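Local coordinates for fructosyl amine: oxygen oxidoreductase (Aspergillus fumigatus, PDB 3DJE), which oxidatively deglycates fructosyl amino acids with the help of a bound FAD, as a member of the MSOX/MTOX family of flavin-dependent amine oxidases, at residues V239-K244 against A325-S330; E136-G141 against E319-L324; L23-R28 against L376-M381; S6-I11 against Y30-V35. One frame throughout, in Å; residues are numbered along the deposited sequence. Where two conformers were deposited one is given.

How the interactions relate
The four contacts form two pairs on opposite sides of the chain's centre. Interactions 3 and 4 belong to the FAD-binding part: their centres lie 11 Å apart, Leu25 CD2 packs on Leu9 CD1 at 3.7 Å, and Leu25 O and Tyr30 N make a probable hydrogen bond. Interactions 1 and 2 have centres 13 Å apart; residues 319-324 of interaction 2 run straight into 325-330 of interaction 1 at the end of helix 307-320, and Ile241 CD1 meets Leu324 O at 3.8 Å. Interaction 4 comes closest to the cofactor, the Val35 side chain lying about 7 Å from FAD. In interaction 1, Val239 is about 12 Å from the bound substrate analogue FSA.

Interaction 1 of 4, residues V239-K244 against A325-S330; sequences VHIALK and ADRPFS
Val239 lies over one face of the Phe329 ring, its CG1 3.9 Å from the ring centroid and 19° off the normal, a CH-pi contact displaced toward the rim above CE2 and CD2. CG2 of the same valine lies near CE1 and CD1, so both methyls rest against the ring. Ile241 approaches the ring at its edge, with CG1 3.9 Å from Phe329 CD1, while its CG2 rests on Arg327 CB. Beta-branched residues suit this place, since they present two arms from an extended strand. The backbone is tied where Ser330 N donates to His240 O at 2.8 Å, and Phe329 CA adds a CA-H...O contact to the same oxygen. Farther along, water takes over: one molecule accepts from Ala242 N and donates to Pro328 O, and a second joins Ala242 O to Arg327 NH1, lying in the guanidinium plane. Arg327 bends at its second torsion (chi2 -77°), which sets CD on its way toward the end of the strand. There Lys244 NZ stands over one guanidinium face, 3.4 Å from Arg327 NH2. These are two like charges and no bond; the salt bridge of Arg327 to Glu247 probably offsets the repulsion. Helix 307-320 packs on the apolar side, with Arg314 making a cation-pi contact to Phe329. The arrangement is that of a loop running from a helix into an antiparallel sheet: residues 325-330 cross the end of strand 232-242 before strand 331-339 pairs with it.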
loop_
_atom_site.group_PDB
_atom_site.type_symbol
_atom_site.label_atom_id
_atom_site.label_comp_id
_atom_site.label_asym_id
_atom_site.label_seq_id
_atom_site.Cartn_x
_atom_site.Cartn_y
_atom_site.Cartn_z
ATOM N N VAL A 239 -10.278 -4.601 -9.231
ATOM C CA VAL A 239 -11.673 -4.506 -9.667
ATOM C C VAL A 239 -12.592 -4.917 -8.517
ATOM O O VAL A 239 -12.146 -5.578 -7.579
ATOM C CB VAL A 239 -11.983 -5.410 -10.916
ATOM C CG1 VAL A 239 -11.012 -5.125 -12.045
ATOM C CG2 VAL A 239 -11.989 -6.903 -10.541
ATOM N N HIS A 240 -13.858 -4.516 -8.600
ATOM C CA HIS A 240 -14.925 -5.051 -7.748
ATOM C C HIS A 240 -15.960 -5.780 -8.615
ATOM O O HIS A 240 -16.254 -5.346 -9.733
ATOM C CB HIS A 240 -15.665 -3.919 -7.041
ATOM C CG HIS A 240 -14.837 -3.141 -6.056
ATOM N ND1 HIS A 240 -15.397 -2.225 -5.192
ATOM C CD2 HIS A 240 -13.508 -3.158 -5.782
ATOM C CE1 HIS A 240 -14.443 -1.688 -4.444
ATOM N NE2 HIS A 240 -13.291 -2.246 -4.773
ATOM N N ILE A 241 -16.522 -6.848 -8.065
ATOM C CA ILE A 241 -17.736 -7.485 -8.594
ATOM C C ILE A 241 -18.843 -7.397 -7.535
ATOM O O ILE A 241 -18.636 -7.801 -6.395
ATOM C CB ILE A 241 -17.458 -8.951 -8.997
ATOM C CG1 ILE A 241 -16.584 -8.962 -10.249
ATOM C CG2 ILE A 241 -18.775 -9.749 -9.238
ATOM C CD1 ILE A 241 -16.059 -10.338 -10.636
ATOM N N ALA A 242 -20.002 -6.852 -7.917
ATOM C CA ALA A 242 -21.137 -6.720 -6.991
ATOM C C ALA A 242 -21.995 -7.975 -6.965
ATOM O O ALA A 242 -22.576 -8.364 -7.989
ATOM C CB ALA A 242 -21.999 -5.514 -7.345
ATOM N N LEU A 243 -22.074 -8.603 -5.802
ATOM C CA LEU A 243 -22.949 -9.757 -5.620
ATOM C C LEU A 243 -24.388 -9.291 -5.451
ATOM O O LEU A 243 -24.641 -8.236 -4.864
ATOM C CB LEU A 243 -22.512 -10.571 -4.405
ATOM C CG LEU A 243 -21.120 -11.209 -4.400
ATOM C CD1 LEU A 243 -20.849 -11.836 -3.056
ATOM C CD2 LEU A 243 -20.999 -12.244 -5.510
ATOM N N LYS A 244 -25.330 -10.076 -5.977
ATOM C CA LYS A 244 -26.752 -9.824 -5.766
ATOM C C LYS A 244 -27.085 -10.005 -4.285
ATOM O O LYS A 244 -26.463 -10.828 -3.618
ATOM C CB LYS A 244 -27.591 -10.786 -6.615
ATOM C CG LYS A 244 -27.350 -10.661 -8.113
ATOM C CD LYS A 244 -28.313 -11.540 -8.906
ATOM C CE LYS A 244 -27.702 -11.992 -10.231
ATOM N NZ LYS A 244 -26.542 -12.920 -10.038
ATOM N N ALA A 325 -16.809 -15.566 -13.040
ATOM C CA ALA A 325 -15.731 -15.178 -13.957
ATOM C C ALA A 325 -16.162 -14.283 -15.121
ATOM O O ALA A 325 -15.335 -13.581 -15.710
ATOM C CB ALA A 325 -14.979 -16.406 -14.460
ATOM N N ASP A 326 -17.456 -14.304 -15.433
ATOM C CA ASP A 326 -17.993 -13.534 -16.549
ATOM C C ASP A 326 -18.846 -12.349 -16.102
ATOM O O ASP A 326 -19.394 -11.627 -16.934
ATOM C CB ASP A 326 -18.797 -14.443 -17.488
ATOM C CG ASP A 326 -17.922 -15.458 -18.216
ATOM O OD1 ASP A 326 -16.780 -15.110 -18.607
ATOM O OD2 ASP A 326 -18.379 -16.609 -18.396
ATOM N N ARG A 327 -18.946 -12.146 -14.788
ATOM C CA ARG A 327 -19.691 -11.015 -14.237
ATOM C C ARG A 327 -19.067 -9.673 -14.630
ATOM O O ARG A 327 -17.839 -9.525 -14.620
ATOM C CB ARG A 327 -19.762 -11.106 -12.709
ATOM C CG ARG A 327 -20.449 -12.341 -12.165
ATOM C CD ARG A 327 -21.956 -12.276 -12.267
ATOM N NE ARG A 327 -22.553 -13.407 -11.552
ATOM C CZ ARG A 327 -22.983 -13.376 -10.293
ATOM N NH1 ARG A 327 -22.911 -12.262 -9.577
ATOM N NH2 ARG A 327 -23.496 -14.470 -9.749
ATOM N N PRO A 328 -19.912 -8.682 -14.972
ATOM C CA PRO A 328 -19.358 -7.357 -15.229
ATOM C C PRO A 328 -18.738 -6.786 -13.959
ATOM O O PRO A 328 -19.221 -7.066 -12.854
ATOM C CB PRO A 328 -20.588 -6.530 -15.619
ATOM C CG PRO A 328 -21.740 -7.240 -15.006
ATOM C CD PRO A 328 -21.378 -8.703 -15.137
ATOM N N PHE A 329 -17.670 -6.012 -14.122
ATOM C CA PHE A 329 -17.070 -5.288 -12.992
ATOM C C PHE A 329 -17.930 -4.088 -12.610
ATOM O O PHE A 329 -18.462 -3.398 -13.485
ATOM C CB PHE A 329 -15.666 -4.801 -13.340
ATOM C CG PHE A 329 -14.714 -5.891 -13.750
ATOM C CD1 PHE A 329 -14.812 -7.179 -13.220
ATOM C CD2 PHE A 329 -13.679 -5.611 -14.639
ATOM C CE1 PHE A 329 -13.911 -8.179 -13.593
ATOM C CE2 PHE A 329 -12.766 -6.599 -15.012
ATOM C CZ PHE A 329 -12.882 -7.886 -14.495
ATOM N N SER A 330 -18.054 -3.832 -11.309
ATOM C CA SER A 330 -18.816 -2.670 -10.834
ATOM C C SER A 330 -17.907 -1.463 -10.580
ATOM O O SER A 330 -18.390 -0.333 -10.447
ATOM C CB SER A 330 -19.564 -3.011 -9.553
ATOM O OG SER A 330 -18.641 -3.427 -8.565
HETATM O O HOH W 1 -20.714 -6.410 -10.677
HETATM O O HOH W 2 -22.391 -9.203 -10.432
#

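Interaction 2 of 4, residues E136-G141 against E319-L324; sequences EGVLQG and ETMPQL
Val138 O receives the shortest polar bond of this contact, from Gln323 NE2 at 2.8 Å with an N-H...O angle of 163°. The oxygen lies close to the amide plane of Gln323, and the same nitrogen also bonds to Tyr251 OH, which helps fix how that amide is turned. Gln323 CG sits between the backbone N and the carbonyl carbon (chi1 74°), and a bend at chi2 turns CD toward Gln140. The amides of Gln140 and Gln323 stack with planes 7° apart, Gln323 OE1 lying 3.3 Å from Gln140 CD. Gln140 is held in turn by its own loop: its NE2 gives a nearly straight bond of 2.9 Å to Gly137 O, arriving from above that carbonyl plane. Glutamine suits both places, for its flat amide can stack and donate at once. At the other end Gly141 N donates to Thr320 O at 2.9 Å, again from above the carbonyl plane. Here the CA atoms of Gly141 and Thr320 are only 4.1 Å apart, an approach that glycine permits because a CB would run into Glu319 O. Pro322 CD touches Gly141 N at 3.4 Å and also its CA. Selenomethionine Met321 lays its CG on Leu139 CD2 and against Val138 O. The contact thus joins the loop between helix 127-131 and strand 147-151 to the C-terminal end of helix 307-320, with Tyr251 of helix 248-251 and Phe265 of strand 263-265 packed against its apolar residues.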
loop_
_atom_site.group_PDB
_atom_site.type_symbol
_atom_site.label_atom_id
_atom_site.label_comp_id
_atom_site.label_asym_id
_atom_site.label_seq_id
_atom_site.Cartn_x
_atom_site.Cartn_y
_atom_site.Cartn_z
ATOM N N GLU A 136 -19.869 -24.583 0.496
ATOM C CA GLU A 136 -20.112 -25.157 -0.814
ATOM C C GLU A 136 -20.813 -24.135 -1.700
ATOM O O GLU A 136 -21.794 -23.513 -1.284
ATOM C CB GLU A 136 -20.966 -26.419 -0.676
ATOM C CG GLU A 136 -20.596 -27.512 -1.654
ATOM C CD GLU A 136 -21.237 -28.841 -1.297
ATOM O OE1 GLU A 136 -21.399 -29.124 -0.083
ATOM O OE2 GLU A 136 -21.576 -29.600 -2.233
ATOM N N GLY A 137 -20.283 -23.942 -2.904
ATOM C CA GLY A 137 -20.847 -22.991 -3.855
ATOM C C GLY A 137 -20.037 -21.717 -4.011
ATOM O O GLY A 137 -20.269 -20.933 -4.947
ATOM N N VAL A 138 -19.098 -21.492 -3.094
ATOM C CA VAL A 138 -18.246 -20.299 -3.173
ATOM C C VAL A 138 -16.982 -20.579 -3.991
ATOM O O VAL A 138 -16.782 -19.998 -5.044
ATOM C CB VAL A 138 -17.863 -19.735 -1.779
ATOM C CG1 VAL A 138 -16.873 -18.584 -1.935
ATOM C CG2 VAL A 138 -19.098 -19.269 -1.009
ATOM N N LEU A 139 -16.137 -21.480 -3.501
ATOM C CA LEU A 139 -14.894 -21.782 -4.193
ATOM C C LEU A 139 -15.079 -23.014 -5.071
ATOM O O LEU A 139 -14.663 -24.122 -4.711
ATOM C CB LEU A 139 -13.745 -21.946 -3.199
ATOM C CG LEU A 139 -13.424 -20.699 -2.364
ATOM C CD1 LEU A 139 -12.391 -21.046 -1.290
ATOM C CD2 LEU A 139 -12.938 -19.513 -3.222
ATOM N N GLN A 140 -15.675 -22.786 -6.238
ATOM C CA GLN A 140 -16.087 -23.862 -7.144
ATOM C C GLN A 140 -14.980 -24.337 -8.080
ATOM O O GLN A 140 -15.132 -25.361 -8.758
ATOM C CB GLN A 140 -17.271 -23.395 -7.990
ATOM C CG GLN A 140 -18.536 -23.113 -7.192
ATOM C CD GLN A 140 -19.732 -22.878 -8.086
ATOM O OE1 GLN A 140 -19.820 -23.436 -9.186
ATOM N NE2 GLN A 140 -20.656 -22.041 -7.627
ATOM N N GLY A 141 -13.880 -23.590 -8.134
ATOM C CA GLY A 141 -12.824 -23.826 -9.115
ATOM C C GLY A 141 -11.924 -25.015 -8.833
ATOM O O GLY A 141 -12.025 -25.658 -7.781
ATOM N N GLU A 319 -10.200 -20.112 -12.058
ATOM C CA GLU A 319 -9.499 -21.108 -11.252
ATOM C C GLU A 319 -10.048 -21.247 -9.835
ATOM O O GLU A 319 -9.700 -22.202 -9.130
ATOM C CB GLU A 319 -8.008 -20.760 -11.161
ATOM C CG GLU A 319 -7.279 -20.785 -12.502
ATOM C CD GLU A 319 -5.778 -20.561 -12.395
ATOM O OE1 GLU A 319 -5.234 -20.413 -11.274
ATOM O OE2 GLU A 319 -5.128 -20.526 -13.459
ATOM N N THR A 320 -10.905 -20.306 -9.428
ATOM C CA THR A 320 -11.302 -20.171 -8.024
ATOM C C THR A 320 -12.818 -20.061 -7.843
ATOM O O THR A 320 -13.433 -20.875 -7.150
ATOM C CB THR A 320 -10.637 -18.927 -7.383
ATOM O OG1 THR A 320 -10.942 -17.767 -8.164
ATOM C CG2 THR A 320 -9.130 -19.100 -7.331
HETATM N N MSE A 321 -13.398 -19.028 -8.445
HETATM C CA MSE A 321 -14.836 -18.784 -8.395
HETATM C C MSE A 321 -15.379 -18.664 -9.819
HETATM O O MSE A 321 -15.774 -17.586 -10.256
HETATM C CB MSE A 321 -15.113 -17.515 -7.595
HETATM C CG MSE A 321 -14.683 -17.672 -6.163
HETATM SE SE MSE A 321 -15.146 -16.165 -5.070
HETATM C CE MSE A 321 -14.177 -14.769 -6.013
ATOM N N PRO A 322 -15.363 -19.778 -10.568
ATOM C CA PRO A 322 -15.695 -19.694 -12.000
ATOM C C PRO A 322 -17.122 -19.201 -12.264
ATOM O O PRO A 322 -17.393 -18.641 -13.343
ATOM C CB PRO A 322 -15.490 -21.135 -12.502
ATOM C CG PRO A 322 -15.547 -21.986 -11.287
ATOM C CD PRO A 322 -15.015 -21.148 -10.153
ATOM N N GLN A 323 -18.011 -19.374 -11.284
ATOM C CA GLN A 323 -19.391 -18.866 -11.383
ATOM C C GLN A 323 -19.454 -17.323 -11.502
ATOM O O GLN A 323 -20.455 -16.751 -11.962
ATOM C CB GLN A 323 -20.249 -19.386 -10.222
ATOM C CG GLN A 323 -19.989 -18.735 -8.838
ATOM C CD GLN A 323 -18.791 -19.304 -8.086
ATOM O OE1 GLN A 323 -18.038 -20.126 -8.608
ATOM N NE2 GLN A 323 -18.601 -18.841 -6.850
ATOM N N LEU A 324 -18.368 -16.660 -11.101
ATOM C CA LEU A 324 -18.285 -15.203 -11.132
ATOM C C LEU A 324 -17.433 -14.667 -12.276
ATOM O O LEU A 324 -17.352 -13.456 -12.473
ATOM C CB LEU A 324 -17.743 -14.668 -9.790
ATOM C CG LEU A 324 -18.559 -14.967 -8.528
ATOM C CD1 LEU A 324 -17.957 -14.247 -7.310
ATOM C CD2 LEU A 324 -20.024 -14.545 -8.728
#

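Interaction 3 of 4, residues L23-R28 against L376-M381; sequences LHLARR and LIVDAM
Arg28 and Val378 reach toward each other tip to tip, the guanidinium presenting one face to the valine while its edge takes the carboxylate of Asp379. Val378 CG1 lies 3.4 Å above the guanidinium plane, over its centre, and 3.5 Å from Arg28 CZ. In that plane both terminal nitrogens grip a single atom, Asp379 OD1. NH2 makes the shorter bond, 2.8 Å, nearly along the C-O axis, and NH1 the longer one, 3.1 Å, from above the carboxylate plane. The two flat groups are steeply turned, 64° apart, and the bridge is end-on, with NH1 and NH2 both bonded to the one oxygen. A bend at chi3 (68°) places NE beside Val378 CG1. Arginine fits here because its flat, poorly hydrated face can pack on a methyl while its edge carries N-H donors; Glu382 and Asn375, on the same helical region as Asp379, take further bonds from its nitrogens. The other arm of Val378 serves the core. With CG1 anti to the backbone N and CG2 anti to the carbonyl carbon, the two methyls part, and CG2 meets Leu25 CD2 at 3.6 Å, the side chains crossing obliquely. Leu25 CD2 also approaches CE of selenomethionine Met381 at 4.2 Å. The helix segments 23-27 and 376-381 pass 9.6 Å apart at 65°, close enough for one layer of side chains between them. Leu25 and Met381 continue inward onto Leu9 of strand 9-12 and Phe214 of strand 212-215, so helices 16-27 and 373-382 pack together on the same face of the mixed sheet, over these parallel strands.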
loop_
_atom_site.group_PDB
_atom_site.type_symbol
_atom_site.label_atom_id
_atom_site.label_comp_id
_atom_site.label_asym_id
_atom_site.label_seq_id
_atom_site.Cartn_x
_atom_site.Cartn_y
_atom_site.Cartn_z
ATOM N N LEU A 23 -1.558 11.662 12.994
ATOM C CA LEU A 23 -2.145 11.068 14.191
ATOM C C LEU A 23 -1.125 10.959 15.305
ATOM O O LEU A 23 -1.401 11.357 16.453
ATOM C CB LEU A 23 -2.729 9.691 13.861
ATOM C CG LEU A 23 -3.322 8.952 15.067
ATOM C CD1 LEU A 23 -4.512 9.731 15.653
ATOM C CD2 LEU A 23 -3.714 7.521 14.657
ATOM N N HIS A 24 0.057 10.427 14.978
ATOM C CA HIS A 24 1.079 10.232 16.001
ATOM C C HIS A 24 1.695 11.529 16.494
ATOM O O HIS A 24 1.986 11.646 17.685
ATOM C CB HIS A 24 2.087 9.180 15.574
ATOM C CG HIS A 24 1.515 7.804 15.616
ATOM N ND1 HIS A 24 1.272 7.146 16.804
ATOM C CD2 HIS A 24 1.084 6.980 14.631
ATOM C CE1 HIS A 24 0.748 5.958 16.546
ATOM N NE2 HIS A 24 0.617 5.837 15.236
ATOM N N LEU A 25 1.811 12.528 15.625
ATOM C CA LEU A 25 2.252 13.846 16.098
ATOM C C LEU A 25 1.251 14.369 17.125
ATOM O O LEU A 25 1.652 14.858 18.196
ATOM C CB LEU A 25 2.378 14.849 14.947
ATOM C CG LEU A 25 3.620 14.697 14.073
ATOM C CD1 LEU A 25 3.460 15.520 12.790
ATOM C CD2 LEU A 25 4.928 15.085 14.777
ATOM N N ALA A 26 -0.041 14.278 16.793
ATOM C CA ALA A 26 -1.107 14.763 17.672
ATOM C C ALA A 26 -1.080 14.001 18.995
ATOM O O ALA A 26 -1.171 14.610 20.071
ATOM C CB ALA A 26 -2.473 14.617 17.008
ATOM N N ARG A 27 -0.923 12.681 18.928
ATOM C CA ARG A 27 -0.862 11.877 20.176
ATOM C C ARG A 27 0.330 12.230 21.043
ATOM O O ARG A 27 0.269 12.106 22.274
ATOM C CB ARG A 27 -0.867 10.378 19.877
ATOM C CG ARG A 27 -2.193 9.898 19.350
ATOM C CD ARG A 27 -2.110 8.398 19.096
ATOM N NE ARG A 27 -3.416 7.832 18.804
ATOM C CZ ARG A 27 -3.624 6.537 18.558
ATOM N NH1 ARG A 27 -2.600 5.687 18.573
ATOM N NH2 ARG A 27 -4.852 6.096 18.308
ATOM N N ARG A 28 1.408 12.669 20.406
ATOM C CA ARG A 28 2.640 12.971 21.114
ATOM C C ARG A 28 2.715 14.432 21.566
ATOM O O ARG A 28 3.736 14.871 22.097
ATOM C CB ARG A 28 3.854 12.501 20.306
ATOM C CG ARG A 28 3.901 10.967 20.279
ATOM C CD ARG A 28 4.773 10.385 19.181
ATOM N NE ARG A 28 6.193 10.646 19.376
ATOM C CZ ARG A 28 7.166 9.890 18.875
ATOM N NH1 ARG A 28 6.881 8.802 18.173
ATOM N NH2 ARG A 28 8.426 10.213 19.088
ATOM N N LEU A 376 7.251 5.842 13.930
ATOM C CA LEU A 376 8.605 5.709 13.405
ATOM C C LEU A 376 9.022 6.966 12.619
ATOM O O LEU A 376 10.159 7.411 12.697
ATOM C CB LEU A 376 8.719 4.458 12.530
ATOM C CG LEU A 376 10.111 4.124 12.003
ATOM C CD1 LEU A 376 11.125 3.877 13.160
ATOM C CD2 LEU A 376 10.025 2.917 11.059
ATOM N N ILE A 377 8.076 7.551 11.897
ATOM C CA ILE A 377 8.345 8.769 11.136
ATOM C C ILE A 377 8.580 9.959 12.091
ATOM O O ILE A 377 9.478 10.796 11.878
ATOM C CB ILE A 377 7.204 9.064 10.113
ATOM C CG1 ILE A 377 7.142 7.944 9.045
ATOM C CG2 ILE A 377 7.389 10.461 9.485
ATOM C CD1 ILE A 377 5.836 7.890 8.249
ATOM N N VAL A 378 7.777 10.029 13.153
ATOM C CA VAL A 378 8.007 11.049 14.204
ATOM C C VAL A 378 9.363 10.795 14.896
ATOM O O VAL A 378 10.117 11.728 15.148
ATOM C CB VAL A 378 6.843 11.153 15.197
ATOM C CG1 VAL A 378 7.154 12.190 16.303
ATOM C CG2 VAL A 378 5.570 11.590 14.462
ATOM N N ASP A 379 9.670 9.531 15.194
ATOM C CA ASP A 379 10.974 9.201 15.759
ATOM C C ASP A 379 12.121 9.718 14.884
ATOM O O ASP A 379 13.120 10.226 15.387
ATOM C CB ASP A 379 11.102 7.699 15.968
ATOM C CG ASP A 379 10.343 7.199 17.198
ATOM O OD1 ASP A 379 9.866 8.012 18.037
ATOM O OD2 ASP A 379 10.241 5.957 17.328
ATOM N N ALA A 380 11.970 9.600 13.567
ATOM C CA ALA A 380 12.995 10.101 12.658
ATOM C C ALA A 380 13.177 11.607 12.829
ATOM O O ALA A 380 14.303 12.094 12.914
ATOM C CB ALA A 380 12.659 9.741 11.216
HETATM N N MSE A 381 12.071 12.347 12.896
HETATM C CA MSE A 381 12.157 13.795 13.100
HETATM C C MSE A 381 12.892 14.097 14.399
HETATM O O MSE A 381 13.773 14.960 14.438
HETATM C CB MSE A 381 10.776 14.458 13.114
HETATM C CG MSE A 381 10.868 15.983 13.181
HETATM SE SE MSE A 381 9.298 16.933 13.860
HETATM C CE MSE A 381 8.974 15.962 15.509
#

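Interaction 4 of 4, residues S6-I11 against Y30-V35; sequences SSSLLI and YTNVTV
Leu9 and Ile11 face Val33 and Val35 across two parallel strands, and this half of the contact is tightly packed. Ile11 CD1 touches Val33 CG1 and Val35 CG2, each at 3.9 Å, while Leu9 CD1 comes obliquely to Tyr30 CD1 at 3.6 Å. Branched apolar residues suit an inner sheet face, which here is covered by Leu25 and Ala22 of helix 16-27. The ladder beneath is regular: Leu9 N bonds to Asn32 O, Thr34 N to Leu9 O at 2.9 Å, and Ile11 N to Thr34 O at 2.8 Å, the last two nearly straight on to their carbonyls. CA-H...O contacts fill the intervals. On the opposite face, Leu10 lays its CD1 against Thr34. Toward residues 6-8 and 30-32 the regular ladder gives way to looser side-chain and water-mediated bonds. Asn32 has CG anti to its backbone N (chi1 -170°), and its ND2 reaches across to Ser6 O at 3.1 Å, with that oxygen in the amide plane. Ser7 O and Asn32 O, two acceptors 3.4 Å apart, cannot bond to each other. One water donates to Ser7 O and accepts from Asn32 N, bridging the gap; another donates to Asn32 O and lies 2.7 Å from Thr34 OG1. Asparagine suits this end because its amide can span to a backbone carbonyl; Ser6 and Thr31 are exposed. Strand 9-12, helix 16-27 and strand 33-37 form the beta-alpha-beta unit of a Rossmann-type fold; the turn after strand 9-12 is consistent with the glycine-rich GxGxxG pattern, and Asp37 at the end of the second strand binds FAD.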
loop_
_atom_site.group_PDB
_atom_site.type_symbol
_atom_site.label_atom_id
_atom_site.label_comp_id
_atom_site.label_asym_id
_atom_site.label_seq_id
_atom_site.Cartn_x
_atom_site.Cartn_y
_atom_site.Cartn_z
ATOM N N SER A 6 4.561 23.354 19.817
ATOM C CA SER A 6 3.748 24.265 19.017
ATOM C C SER A 6 4.468 24.739 17.740
ATOM O O SER A 6 3.950 25.593 17.020
ATOM C CB SER A 6 3.293 25.454 19.860
ATOM O OG SER A 6 4.410 26.208 20.272
ATOM N N SER A 7 5.639 24.177 17.467
ATOM C CA SER A 7 6.340 24.463 16.206
ATOM C C SER A 7 5.470 24.110 15.010
ATOM O O SER A 7 4.788 23.092 15.017
ATOM C CB SER A 7 7.635 23.665 16.089
ATOM O OG SER A 7 8.616 24.111 17.000
ATOM N N SER A 8 5.522 24.938 13.971
ATOM C CA SER A 8 4.796 24.647 12.732
ATOM C C SER A 8 5.389 23.424 12.027
ATOM O O SER A 8 6.556 23.436 11.618
ATOM C CB SER A 8 4.802 25.859 11.796
ATOM O OG SER A 8 4.197 25.527 10.554
ATOM N N LEU A 9 4.576 22.375 11.907
ATOM C CA LEU A 9 4.970 21.143 11.214
ATOM C C LEU A 9 4.061 20.962 10.014
ATOM O O LEU A 9 2.850 21.174 10.110
ATOM C CB LEU A 9 4.865 19.921 12.136
ATOM C CG LEU A 9 5.585 20.019 13.481
ATOM C CD1 LEU A 9 5.351 18.719 14.255
ATOM C CD2 LEU A 9 7.070 20.214 13.248
ATOM N N LEU A 10 4.648 20.576 8.889
ATOM C CA LEU A 10 3.905 20.452 7.640
ATOM C C LEU A 10 4.049 19.049 7.108
ATOM O O LEU A 10 5.167 18.534 7.041
ATOM C CB LEU A 10 4.464 21.431 6.616
ATOM C CG LEU A 10 3.705 21.546 5.295
ATOM C CD1 LEU A 10 2.287 22.070 5.518
ATOM C CD2 LEU A 10 4.464 22.479 4.365
ATOM N N ILE A 11 2.925 18.416 6.761
ATOM C CA ILE A 11 2.972 17.090 6.145
ATOM C C ILE A 11 2.466 17.197 4.721
ATOM O O ILE A 11 1.346 17.687 4.497
ATOM C CB ILE A 11 2.117 16.060 6.904
ATOM C CG1 ILE A 11 2.619 15.923 8.342
ATOM C CG2 ILE A 11 2.113 14.701 6.177
ATOM C CD1 ILE A 11 1.671 15.157 9.223
ATOM N N TYR A 30 1.981 17.417 19.810
ATOM C CA TYR A 30 2.183 18.541 18.879
ATOM C C TYR A 30 0.863 19.204 18.530
ATOM O O TYR A 30 -0.129 18.515 18.279
ATOM C CB TYR A 30 2.934 18.086 17.637
ATOM C CG TYR A 30 4.362 17.679 17.922
ATOM C CD1 TYR A 30 5.393 18.630 17.892
ATOM C CD2 TYR A 30 4.690 16.363 18.240
ATOM C CE1 TYR A 30 6.708 18.269 18.141
ATOM C CE2 TYR A 30 6.018 15.988 18.487
ATOM C CZ TYR A 30 7.024 16.952 18.444
ATOM O OH TYR A 30 8.337 16.598 18.713
ATOM N N THR A 31 0.853 20.540 18.494
ATOM C CA THR A 31 -0.411 21.273 18.390
ATOM C C THR A 31 -0.502 22.217 17.193
ATOM O O THR A 31 -1.490 22.950 17.070
ATOM C CB THR A 31 -0.649 22.129 19.637
ATOM O OG1 THR A 31 0.429 23.056 19.763
ATOM C CG2 THR A 31 -0.707 21.275 20.881
ATOM N N ASN A 32 0.505 22.197 16.320
ATOM C CA ASN A 32 0.533 23.092 15.170
ATOM C C ASN A 32 0.921 22.357 13.882
ATOM O O ASN A 32 1.883 22.728 13.197
ATOM C CB ASN A 32 1.461 24.283 15.460
ATOM C CG ASN A 32 1.354 25.392 14.415
ATOM O OD1 ASN A 32 0.430 25.411 13.592
ATOM N ND2 ASN A 32 2.311 26.322 14.440
ATOM N N VAL A 33 0.135 21.334 13.552
ATOM C CA VAL A 33 0.436 20.452 12.409
ATOM C C VAL A 33 -0.553 20.747 11.294
ATOM O O VAL A 33 -1.761 20.842 11.539
ATOM C CB VAL A 33 0.284 18.964 12.822
ATOM C CG1 VAL A 33 0.599 18.029 11.643
ATOM C CG2 VAL A 33 1.168 18.643 14.039
ATOM N N THR A 34 -0.032 20.895 10.072
ATOM C CA THR A 34 -0.877 21.091 8.899
ATOM C C THR A 34 -0.581 19.996 7.886
ATOM O O THR A 34 0.584 19.674 7.637
ATOM C CB THR A 34 -0.631 22.474 8.252
ATOM O OG1 THR A 34 -0.908 23.503 9.212
ATOM C CG2 THR A 34 -1.545 22.692 7.056
ATOM N N VAL A 35 -1.634 19.427 7.309
ATOM C CA VAL A 35 -1.478 18.405 6.273
ATOM C C VAL A 35 -2.085 18.917 4.973
ATOM O O VAL A 35 -3.228 19.406 4.971
ATOM C CB VAL A 35 -2.162 17.064 6.669
ATOM C CG1 VAL A 35 -1.848 15.967 5.629
ATOM C CG2 VAL A 35 -1.710 16.596 8.058
HETATM O O HOH W 3 3.246 21.279 16.370
HETATM O O HOH W 4 1.476 23.862 10.523
#